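Local coordinates for protein citrinin polyketide synthase (Monascus purpureus, PDB 5MPT) that builds the polyketide skeleton of the mycotoxin citrinin from malonyl-CoA units, the part present here being its C-methyltransferase domain, at residues A[73-78]-A[106-111]; A[86-91]-A[332-337]; A[189-194]-A[221-226]. All blocks are in the same frame, centred on the assembly; numbering follows the deposited sequence.

Interaction 1. Residues A[73-78]-A[106-111]; sequences YQRLER and GSEITR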
loop_
_atom_site.group_PDB
_atom_site.type_symbol
_atom_site.label_atom_id
_atom_site.label_comp_id
_atom_site.label_asym_id
_atom_site.label_seq_id
_atom_site.Cartn_x
_atom_site.Cartn_y
_atom_site.Cartn_z
ATOM N N TYR A 73 -6.570 -36.903 -2.898
ATOM C CA TYR A 73 -7.610 -36.901 -3.929
ATOM C C TYR A 73 -9.009 -36.758 -3.338
ATOM O O TYR A 73 -9.988 -36.714 -4.104
ATOM C CB TYR A 73 -7.548 -38.147 -4.828
ATOM C CG TYR A 73 -6.285 -38.186 -5.663
ATOM C CD1 TYR A 73 -6.148 -37.381 -6.789
ATOM C CD2 TYR A 73 -5.224 -39.010 -5.319
ATOM C CE1 TYR A 73 -4.994 -37.404 -7.550
ATOM C CE2 TYR A 73 -4.068 -39.040 -6.076
ATOM C CZ TYR A 73 -3.959 -38.234 -7.188
ATOM O OH TYR A 73 -2.812 -38.255 -7.945
ATOM N N GLN A 74 -9.145 -36.647 -2.019
ATOM C CA GLN A 74 -10.452 -36.416 -1.420
ATOM C C GLN A 74 -11.089 -35.134 -1.944
ATOM O O GLN A 74 -10.471 -34.063 -1.944
ATOM C CB GLN A 74 -10.318 -36.349 0.097
ATOM C CG GLN A 74 -11.645 -36.279 0.813
ATOM C CD GLN A 74 -11.512 -36.536 2.304
ATOM O OE1 GLN A 74 -10.775 -37.423 2.733
ATOM N NE2 GLN A 74 -12.220 -35.751 3.100
ATOM N N ARG A 75 -12.339 -35.241 -2.381
ATOM C CA ARG A 75 -13.094 -34.062 -2.789
ATOM C C ARG A 75 -13.470 -33.248 -1.557
ATOM O O ARG A 75 -13.968 -33.789 -0.565
ATOM C CB ARG A 75 -14.350 -34.455 -3.575
ATOM C CG ARG A 75 -14.942 -33.312 -4.379
ATOM C CD ARG A 75 -16.073 -33.762 -5.287
ATOM N NE ARG A 75 -16.478 -32.691 -6.200
ATOM C CZ ARG A 75 -17.588 -31.960 -6.088
ATOM N NH1 ARG A 75 -18.453 -32.174 -5.102
ATOM N NH2 ARG A 75 -17.839 -31.009 -6.981
ATOM N N LEU A 76 -13.210 -31.947 -1.616
ATOM C CA LEU A 76 -13.506 -31.027 -0.529
ATOM C C LEU A 76 -14.630 -30.101 -0.958
ATOM O O LEU A 76 -14.611 -29.559 -2.070
ATOM C CB LEU A 76 -12.268 -30.191 -0.151
ATOM C CG LEU A 76 -11.001 -30.948 0.249
ATOM C CD1 LEU A 76 -9.838 -29.991 0.495
ATOM C CD2 LEU A 76 -11.264 -31.752 1.471
ATOM N N GLU A 77 -15.607 -29.917 -0.073
ATOM C CA GLU A 77 -16.669 -28.966 -0.342
ATOM C C GLU A 77 -16.195 -27.547 -0.064
ATOM O O GLU A 77 -15.320 -27.310 0.775
ATOM C CB GLU A 77 -17.902 -29.292 0.502
ATOM C CG GLU A 77 -18.481 -30.675 0.207
ATOM C CD GLU A 77 -18.897 -30.823 -1.249
ATOM O OE1 GLU A 77 -19.675 -29.969 -1.723
ATOM O OE2 GLU A 77 -18.435 -31.770 -1.924
ATOM N N ARG A 78 -16.747 -26.601 -0.812
ATOM C CA ARG A 78 -16.436 -25.204 -0.574
ATOM C C ARG A 78 -16.894 -24.814 0.823
ATOM O O ARG A 78 -17.959 -25.233 1.279
ATOM C CB ARG A 78 -17.119 -24.326 -1.631
ATOM C CG ARG A 78 -16.421 -23.041 -1.935
ATOM C CD ARG A 78 -16.887 -22.446 -3.260
ATOM N NE ARG A 78 -16.142 -21.225 -3.581
ATOM C CZ ARG A 78 -14.952 -21.192 -4.179
ATOM N NH1 ARG A 78 -14.362 -20.025 -4.411
ATOM N NH2 ARG A 78 -14.349 -22.317 -4.547
ATOM N N GLY A 106 -11.655 -26.212 -11.936
ATOM C CA GLY A 106 -12.905 -25.484 -12.037
ATOM C C GLY A 106 -13.570 -25.403 -10.678
ATOM O O GLY A 106 -13.048 -24.793 -9.738
ATOM N N SER A 107 -14.737 -26.030 -10.555
ATOM C CA SER A 107 -15.459 -26.018 -9.294
ATOM C C SER A 107 -14.966 -27.081 -8.327
ATOM O O SER A 107 -15.231 -26.972 -7.125
ATOM C CB SER A 107 -16.950 -26.232 -9.542
ATOM O OG SER A 107 -17.173 -27.503 -10.127
ATOM N N GLU A 108 -14.268 -28.101 -8.820
ATOM C CA GLU A 108 -13.889 -29.231 -7.985
ATOM C C GLU A 108 -12.595 -28.939 -7.233
ATOM O O GLU A 108 -11.580 -28.581 -7.836
ATOM C CB GLU A 108 -13.731 -30.490 -8.832
ATOM C CG GLU A 108 -13.474 -31.722 -7.992
ATOM C CD GLU A 108 -13.486 -33.003 -8.799
ATOM O OE1 GLU A 108 -12.966 -32.999 -9.936
ATOM O OE2 GLU A 108 -14.021 -34.012 -8.292
ATOM N N ILE A 109 -12.644 -29.091 -5.914
ATOM C CA ILE A 109 -11.490 -28.943 -5.040
ATOM C C ILE A 109 -11.125 -30.323 -4.516
ATOM O O ILE A 109 -11.978 -31.030 -3.978
ATOM C CB ILE A 109 -11.790 -27.984 -3.878
ATOM C CG1 ILE A 109 -12.307 -26.641 -4.407
ATOM C CG2 ILE A 109 -10.547 -27.802 -3.015
ATOM C CD1 ILE A 109 -13.157 -25.907 -3.411
ATOM N N THR A 110 -9.869 -30.710 -4.671
ATOM C CA THR A 110 -9.415 -32.005 -4.193
ATOM C C THR A 110 -8.147 -31.832 -3.370
ATOM O O THR A 110 -7.330 -30.949 -3.644
ATOM C CB THR A 110 -9.173 -32.971 -5.353
ATOM O OG1 THR A 110 -8.239 -32.393 -6.270
ATOM C CG2 THR A 110 -10.486 -33.266 -6.071
ATOM N N ARG A 111 -8.006 -32.668 -2.349
ATOM C CA ARG A 111 -6.842 -32.630 -1.480
ATOM C C ARG A 111 -5.655 -33.284 -2.178
ATOM O O ARG A 111 -5.824 -34.234 -2.947
ATOM C CB ARG A 111 -7.164 -33.344 -0.166
ATOM C CG ARG A 111 -6.080 -33.241 0.899
ATOM C CD ARG A 111 -6.113 -31.905 1.651
ATOM N NE ARG A 111 -5.234 -32.012 2.802
ATOM C CZ ARG A 111 -3.916 -31.925 2.729
ATOM N NH1 ARG A 111 -3.327 -31.667 1.559
ATOM N NH2 ARG A 111 -3.184 -32.088 3.826
#

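Interaction 2. Residues A[86-91]-A[332-337]; sequences ERFMNL and GWWLFE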
loop_
_atom_site.group_PDB
_atom_site.type_symbol
_atom_site.label_atom_id
_atom_site.label_comp_id
_atom_site.label_asym_id
_atom_site.label_seq_id
_atom_site.Cartn_x
_atom_site.Cartn_y
_atom_site.Cartn_z
ATOM N N GLU A 86 -16.730 -13.445 -2.439
ATOM C CA GLU A 86 -16.468 -14.387 -3.529
ATOM C C GLU A 86 -15.095 -14.178 -4.163
ATOM O O GLU A 86 -14.337 -15.134 -4.322
ATOM C CB GLU A 86 -17.563 -14.295 -4.598
ATOM C CG GLU A 86 -17.388 -15.286 -5.754
ATOM C CD GLU A 86 -17.536 -16.721 -5.318
ATOM O OE1 GLU A 86 -18.041 -16.948 -4.195
ATOM O OE2 GLU A 86 -17.142 -17.621 -6.096
ATOM N N ARG A 87 -14.775 -12.948 -4.593
ATOM C CA ARG A 87 -13.497 -12.718 -5.260
ATOM C C ARG A 87 -12.328 -13.009 -4.322
ATOM O O ARG A 87 -11.338 -13.644 -4.713
ATOM C CB ARG A 87 -13.447 -11.281 -5.789
ATOM C CG ARG A 87 -14.440 -11.049 -6.946
ATOM C CD ARG A 87 -14.565 -9.574 -7.311
ATOM N NE ARG A 87 -15.251 -8.853 -6.249
ATOM C CZ ARG A 87 -15.474 -7.550 -6.246
ATOM N NH1 ARG A 87 -15.063 -6.797 -7.264
ATOM N NH2 ARG A 87 -16.113 -6.997 -5.225
ATOM N N PHE A 88 -12.419 -12.520 -3.084
ATOM C CA PHE A 88 -11.429 -12.836 -2.055
ATOM C C PHE A 88 -11.265 -14.342 -1.865
ATOM O O PHE A 88 -10.138 -14.862 -1.832
ATOM C CB PHE A 88 -11.864 -12.158 -0.758
ATOM C CG PHE A 88 -10.941 -12.362 0.404
ATOM C CD1 PHE A 88 -9.580 -12.196 0.284
ATOM C CD2 PHE A 88 -11.463 -12.693 1.644
ATOM C CE1 PHE A 88 -8.761 -12.359 1.376
ATOM C CE2 PHE A 88 -10.657 -12.847 2.723
ATOM C CZ PHE A 88 -9.289 -12.664 2.591
ATOM N N MET A 89 -12.375 -15.073 -1.724
ATOM C CA MET A 89 -12.211 -16.481 -1.421
ATOM C C MET A 89 -11.634 -17.244 -2.597
ATOM O O MET A 89 -10.957 -18.254 -2.392
ATOM C CB MET A 89 -13.534 -17.090 -0.959
ATOM C CG MET A 89 -13.930 -16.560 0.419
ATOM S SD MET A 89 -12.741 -16.949 1.706
ATOM C CE MET A 89 -12.763 -18.747 1.664
ATOM N N ASN A 90 -11.862 -16.785 -3.823
ATOM C CA ASN A 90 -11.157 -17.389 -4.950
ATOM C C ASN A 90 -9.649 -17.152 -4.847
ATOM O O ASN A 90 -8.847 -18.026 -5.204
ATOM C CB ASN A 90 -11.708 -16.845 -6.264
ATOM C CG ASN A 90 -13.148 -17.261 -6.508
ATOM O OD1 ASN A 90 -13.582 -18.345 -6.097
ATOM N ND2 ASN A 90 -13.903 -16.396 -7.172
ATOM N N LEU A 91 -9.241 -15.986 -4.340
ATOM C CA LEU A 91 -7.821 -15.732 -4.081
ATOM C C LEU A 91 -7.312 -16.618 -2.945
ATOM O O LEU A 91 -6.205 -17.163 -3.021
ATOM C CB LEU A 91 -7.616 -14.260 -3.750
ATOM C CG LEU A 91 -6.231 -13.631 -3.634
ATOM C CD1 LEU A 91 -6.375 -12.142 -3.965
ATOM C CD2 LEU A 91 -5.663 -13.814 -2.240
ATOM N N GLY A 332 -12.860 -1.910 0.983
ATOM C CA GLY A 332 -12.006 -0.940 0.301
ATOM C C GLY A 332 -10.995 -1.538 -0.648
ATOM O O GLY A 332 -10.392 -0.794 -1.421
ATOM N N TRP A 333 -10.781 -2.851 -0.593
ATOM C CA TRP A 333 -9.835 -3.561 -1.445
ATOM C C TRP A 333 -10.465 -4.056 -2.732
ATOM O O TRP A 333 -9.740 -4.564 -3.603
ATOM C CB TRP A 333 -9.288 -4.764 -0.671
ATOM C CG TRP A 333 -8.025 -5.436 -1.136
ATOM C CD1 TRP A 333 -7.884 -6.731 -1.572
ATOM C CD2 TRP A 333 -6.709 -4.874 -1.138
ATOM N NE1 TRP A 333 -6.559 -7.007 -1.844
ATOM C CE2 TRP A 333 -5.823 -5.877 -1.599
ATOM C CE3 TRP A 333 -6.194 -3.617 -0.800
ATOM C CZ2 TRP A 333 -4.460 -5.658 -1.737
ATOM C CZ3 TRP A 333 -4.857 -3.410 -0.932
ATOM C CH2 TRP A 333 -3.996 -4.428 -1.397
ATOM N N TRP A 334 -11.804 -3.966 -2.842
ATOM C CA TRP A 334 -12.558 -4.527 -3.955
ATOM C C TRP A 334 -13.441 -3.483 -4.641
ATOM O O TRP A 334 -14.476 -3.818 -5.244
ATOM C CB TRP A 334 -13.397 -5.718 -3.451
ATOM C CG TRP A 334 -12.560 -6.775 -2.828
ATOM C CD1 TRP A 334 -12.347 -6.981 -1.497
ATOM C CD2 TRP A 334 -11.759 -7.733 -3.515
ATOM N NE1 TRP A 334 -11.479 -8.034 -1.311
ATOM C CE2 TRP A 334 -11.106 -8.511 -2.540
ATOM C CE3 TRP A 334 -11.529 -8.010 -4.868
ATOM C CZ2 TRP A 334 -10.246 -9.523 -2.871
ATOM C CZ3 TRP A 334 -10.679 -9.025 -5.196
ATOM C CH2 TRP A 334 -10.044 -9.776 -4.202
ATOM N N LEU A 335 -13.074 -2.212 -4.564
ATOM C CA LEU A 335 -13.916 -1.180 -5.156
ATOM C C LEU A 335 -13.716 -1.010 -6.652
ATOM O O LEU A 335 -14.583 -0.416 -7.307
ATOM C CB LEU A 335 -13.695 0.158 -4.473
ATOM C CG LEU A 335 -14.151 0.316 -3.028
ATOM C CD1 LEU A 335 -13.896 1.742 -2.548
ATOM C CD2 LEU A 335 -15.624 -0.025 -2.906
ATOM N N PHE A 336 -12.605 -1.491 -7.203
ATOM C CA PHE A 336 -12.317 -1.293 -8.619
ATOM C C PHE A 336 -13.494 -1.724 -9.486
ATOM O O PHE A 336 -14.119 -2.760 -9.250
ATOM C CB PHE A 336 -11.049 -2.067 -9.013
ATOM C CG PHE A 336 -11.058 -3.540 -8.629
ATOM C CD1 PHE A 336 -11.547 -4.493 -9.508
ATOM C CD2 PHE A 336 -10.523 -3.946 -7.419
ATOM C CE1 PHE A 336 -11.544 -5.818 -9.176
ATOM C CE2 PHE A 336 -10.489 -5.263 -7.081
ATOM C CZ PHE A 336 -11.011 -6.211 -7.962
ATOM N N GLU A 337 -13.812 -0.899 -10.482
ATOM C CA GLU A 337 -14.864 -1.216 -11.440
ATOM C C GLU A 337 -14.494 -0.667 -12.809
ATOM O O GLU A 337 -15.358 -0.222 -13.570
ATOM C CB GLU A 337 -16.217 -0.669 -10.977
ATOM C CG GLU A 337 -16.139 0.739 -10.482
ATOM C CD GLU A 337 -17.475 1.305 -10.003
ATOM O OE1 GLU A 337 -18.238 0.577 -9.334
ATOM O OE2 GLU A 337 -17.727 2.495 -10.287
HETATM O O HOH W 1 -15.906 -3.843 -7.543
HETATM O O HOH W 2 -17.349 -4.294 -4.561
#

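Interaction 3. Residues A[189-194]-A[221-226]; sequences QAEFFL and TVKMLP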
loop_
_atom_site.group_PDB
_atom_site.type_symbol
_atom_site.label_atom_id
_atom_site.label_comp_id
_atom_site.label_asym_id
_atom_site.label_seq_id
_atom_site.Cartn_x
_atom_site.Cartn_y
_atom_site.Cartn_z
ATOM N N GLN A 189 13.142 6.582 0.402
ATOM C CA GLN A 189 13.622 6.934 -0.928
ATOM C C GLN A 189 12.934 8.197 -1.448
ATOM O O GLN A 189 13.561 9.042 -2.095
ATOM C CB GLN A 189 13.406 5.742 -1.861
ATOM C CG GLN A 189 13.946 5.981 -3.246
ATOM C CD GLN A 189 13.675 4.819 -4.163
ATOM O OE1 GLN A 189 12.700 4.113 -3.987
ATOM N NE2 GLN A 189 14.537 4.614 -5.161
ATOM N N ALA A 190 11.654 8.361 -1.135
ATOM C CA ALA A 190 10.966 9.572 -1.527
ATOM C C ALA A 190 11.532 10.781 -0.808
ATOM O O ALA A 190 11.614 11.861 -1.408
ATOM C CB ALA A 190 9.452 9.420 -1.277
ATOM N N GLU A 191 11.903 10.642 0.470
ATOM C CA GLU A 191 12.610 11.731 1.153
ATOM C C GLU A 191 13.854 12.158 0.381
ATOM O O GLU A 191 14.099 13.345 0.196
ATOM C CB GLU A 191 13.005 11.340 2.569
ATOM C CG GLU A 191 11.844 11.016 3.494
ATOM C CD GLU A 191 12.356 10.545 4.841
ATOM O OE1 GLU A 191 12.049 9.386 5.211
ATOM O OE2 GLU A 191 13.089 11.323 5.504
ATOM N N PHE A 192 14.681 11.195 -0.030
ATOM C CA PHE A 192 15.905 11.495 -0.764
ATOM C C PHE A 192 15.604 12.215 -2.074
ATOM O O PHE A 192 16.232 13.239 -2.414
ATOM C CB PHE A 192 16.674 10.174 -0.981
ATOM C CG PHE A 192 17.921 10.321 -1.770
ATOM C CD1 PHE A 192 18.875 11.276 -1.430
ATOM C CD2 PHE A 192 18.152 9.497 -2.864
ATOM C CE1 PHE A 192 20.072 11.354 -2.146
ATOM C CE2 PHE A 192 19.324 9.603 -3.608
ATOM C CZ PHE A 192 20.283 10.525 -3.246
ATOM N N PHE A 193 14.594 11.738 -2.794
ATOM C CA PHE A 193 14.198 12.381 -4.031
ATOM C C PHE A 193 13.826 13.836 -3.769
ATOM O O PHE A 193 14.313 14.761 -4.442
ATOM C CB PHE A 193 13.029 11.622 -4.654
ATOM C CG PHE A 193 12.259 12.428 -5.647
ATOM C CD1 PHE A 193 12.857 12.863 -6.822
ATOM C CD2 PHE A 193 10.934 12.757 -5.405
ATOM C CE1 PHE A 193 12.186 13.627 -7.745
ATOM C CE2 PHE A 193 10.235 13.517 -6.329
ATOM C CZ PHE A 193 10.862 13.972 -7.505
ATOM N N LEU A 194 12.949 14.064 -2.780
ATOM C CA LEU A 194 12.480 15.423 -2.522
ATOM C C LEU A 194 13.620 16.337 -2.060
ATOM O O LEU A 194 13.672 17.512 -2.447
ATOM C CB LEU A 194 11.354 15.407 -1.494
ATOM C CG LEU A 194 10.026 14.830 -1.990
ATOM C CD1 LEU A 194 9.057 14.627 -0.823
ATOM C CD2 LEU A 194 9.409 15.743 -3.071
ATOM N N THR A 221 3.571 10.965 5.941
ATOM C CA THR A 221 3.556 12.309 6.496
ATOM C C THR A 221 4.581 12.471 7.605
ATOM O O THR A 221 5.239 13.515 7.697
ATOM C CB THR A 221 2.157 12.623 7.022
ATOM O OG1 THR A 221 1.182 12.019 6.160
ATOM C CG2 THR A 221 1.939 14.120 7.101
ATOM N N VAL A 222 4.725 11.462 8.464
ATOM C CA VAL A 222 5.612 11.600 9.614
ATOM C C VAL A 222 7.067 11.781 9.196
ATOM O O VAL A 222 7.860 12.311 9.973
ATOM C CB VAL A 222 5.474 10.413 10.592
ATOM C CG1 VAL A 222 5.932 9.090 9.961
ATOM C CG2 VAL A 222 6.261 10.685 11.854
ATOM N N LYS A 223 7.448 11.339 7.992
ATOM C CA LYS A 223 8.778 11.605 7.469
ATOM C C LYS A 223 8.876 12.908 6.686
ATOM O O LYS A 223 9.931 13.558 6.716
ATOM C CB LYS A 223 9.215 10.451 6.569
ATOM C CG LYS A 223 9.251 9.093 7.284
ATOM C CD LYS A 223 10.079 9.101 8.563
ATOM C CE LYS A 223 11.539 9.264 8.257
ATOM N NZ LYS A 223 12.040 8.070 7.512
ATOM N N MET A 224 7.818 13.302 5.975
ATOM C CA MET A 224 7.913 14.474 5.114
ATOM C C MET A 224 8.029 15.755 5.930
ATOM O O MET A 224 8.751 16.685 5.543
ATOM C CB MET A 224 6.703 14.528 4.194
ATOM C CG MET A 224 6.628 13.379 3.208
ATOM S SD MET A 224 8.052 13.348 2.120
ATOM C CE MET A 224 8.380 11.617 1.868
ATOM N N LEU A 225 7.326 15.826 7.057
ATOM C CA LEU A 225 7.252 17.086 7.796
ATOM C C LEU A 225 8.590 17.444 8.415
ATOM O O LEU A 225 9.052 18.579 8.209
ATOM C CB LEU A 225 6.142 17.010 8.849
ATOM C CG LEU A 225 4.696 17.232 8.388
ATOM C CD1 LEU A 225 4.442 16.644 7.005
ATOM C CD2 LEU A 225 3.722 16.660 9.394
ATOM N N PRO A 226 9.249 16.562 9.183
ATOM C CA PRO A 226 10.611 16.867 9.652
ATOM C C PRO A 226 11.563 17.149 8.519
ATOM O O PRO A 226 12.455 18.003 8.653
ATOM C CB PRO A 226 11.011 15.598 10.416
ATOM C CG PRO A 226 9.749 14.957 10.780
ATOM C CD PRO A 226 8.776 15.265 9.698
HETATM O O HOH W 3 12.401 12.739 7.644
#

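Interaction 1. Residues A[73-78]-A[106-111]
R75 and E108 form a salt bridge that is one half of a small charge network: the guanidinium of R75 is shared between a carboxylate across the contact and one two residues further along its own segment. OE2 of E108 lies 3.5 Å from NE of R75, at the edge of the guanidinium, with the two flat groups turned 61° apart. The other partner is E77, whose OE2 stands 3.2 Å from NH1 of R75. Arginine suits this exposed place because it offers N-H groups in several directions; chi1 (-162°) sets CG anti to the backbone N, and the chain, extended from there to NE, crosses that of E108 at about a right angle.

The backbones pair antiparallel. R111 gives its N-H to Q74 O and accepts one from Y73 N, while L76 N meets I109 O almost straight (2.8 Å, 176°). T110 CA and R75 CA add C-H contacts to Q74 O and I109 O. This is the short outer strand against the second arm of the 102-111 hairpin, a small sheet beside helix 86-98, as in the wing of a winged-helix domain and consistent with the helix-turn-helix family. R75 and T110 occupy one face. On the other, the branched apolar chains of L76 and I109 cross similarly, CB to CG2 4.1 Å, and both touch I102; I109 also reaches Y93. R111 sends its guanidinium to the carbonyls of I67, L101 and V114.

Interaction 2. Residues A[86-91]-A[332-337]
The indole of W334 is packed on both faces: R87 CB and the backbone N of F88 lie over one, W333 CD1 over the other, while L91 CD1 comes to the rim near the ring plane. R87 CB stands 4.1 Å from the centroid of the W334 six-membered ring, a CH-pi contact over the face. F88 CB adds an apolar touch at W334 CZ2. The ring of F336 turns its edge to W334 CZ3, and R87 and F336 meet tip to tip.

Bent at chi3 (-70°), the R87 chain slides past W334 in the opposite sense, and its guanidinium has W334 CB 3.5 Å from NH2, over one face. Two waters in the plane of the guanidinium, at its edge, make the polar link: one accepts from R87 NH1 and donates to W334 O and F336 O, the other joins R87 NH2 to W334 O. W334 NE1 is satisfied by G328 O.

The contact docks helix 86-98 of the helix-turn-helix region on a methyltransferase loop whose F336 side chain lies about 8 Å from that of the active-site H289. No direct hydrogen bond crosses it: apolar and CH-pi packing on the indole holds the segments together, while the arginine charge stays hydrated at the loop carbonyls.

Interaction 3. Residues A[189-194]-A[221-226]
E191 and K223 meet in a salt bridge between neighbouring helices, and both carboxylate oxygens have partners. K223 NZ donates to E191 OE1 at 2.7 Å; E191 OE1 receives it on its syn lone pair, on the side of the other oxygen. OE2 accepts from a water at 2.7 Å, and the same water donates to the backbone carbonyl of K223, 2.8 Å from its O. The carboxylate is therefore tied to one residue twice, directly at the ammonium and through water at the main chain. The ammonium has a second acceptor, Q188 OE1 on the helix of E191. Lysine suits the place because its long chain can fold back: bent at chi2, chi3 and chi4, it curls round OE1, bringing CE to 3.1 Å from E191 OE1. Although E191 is buried, the ammonium and the water would probably favour the charged carboxylate.

Beneath the charged pair lies an apolar layer. M224, a flexible unbranched chain bent at chi2 and chi3, reaches between the helices: its SD touches L194 CD1 at 3.4 Å, and its CE rests 4.0 Å from A190 CB and against E191 CG. The small A190 leaves the helix surface low enough for that methyl. Beyond them, A190 meets L377 and M224 meets Y237, both on strands of the large sheet.

The axes run 10.2 Å apart and cross at -27°. Helix 221-231 joins parallel strands 208-213 and 235-241 in a beta-alpha-beta unit, and helix 181-198 packs beside it against the seven-stranded sheet, whose strand order 3-2-1-4-5-7-6 is the signature of the Rossmann-like class I methyltransferase fold.

From the N terminus, residues 73-78 open interaction 1 and 86-91 open interaction 2 before 106-111 close the first, so these two contacts cross along the chain; they also touch, R78 lying against the helix that carries E86 and N90. Interaction 1 closes a short loop within the helix-turn-helix region, 33 Å from the centre of the chain. Interaction 2 closes a far longer one, bringing that region back to the loop before helix 347-356 near the active site. Interaction 3 falls wholly within this long excursion, on the opposite side of the chain's centre, and its own short loop, 189-194 to 221-226, joins two helices of the methyltransferase fold.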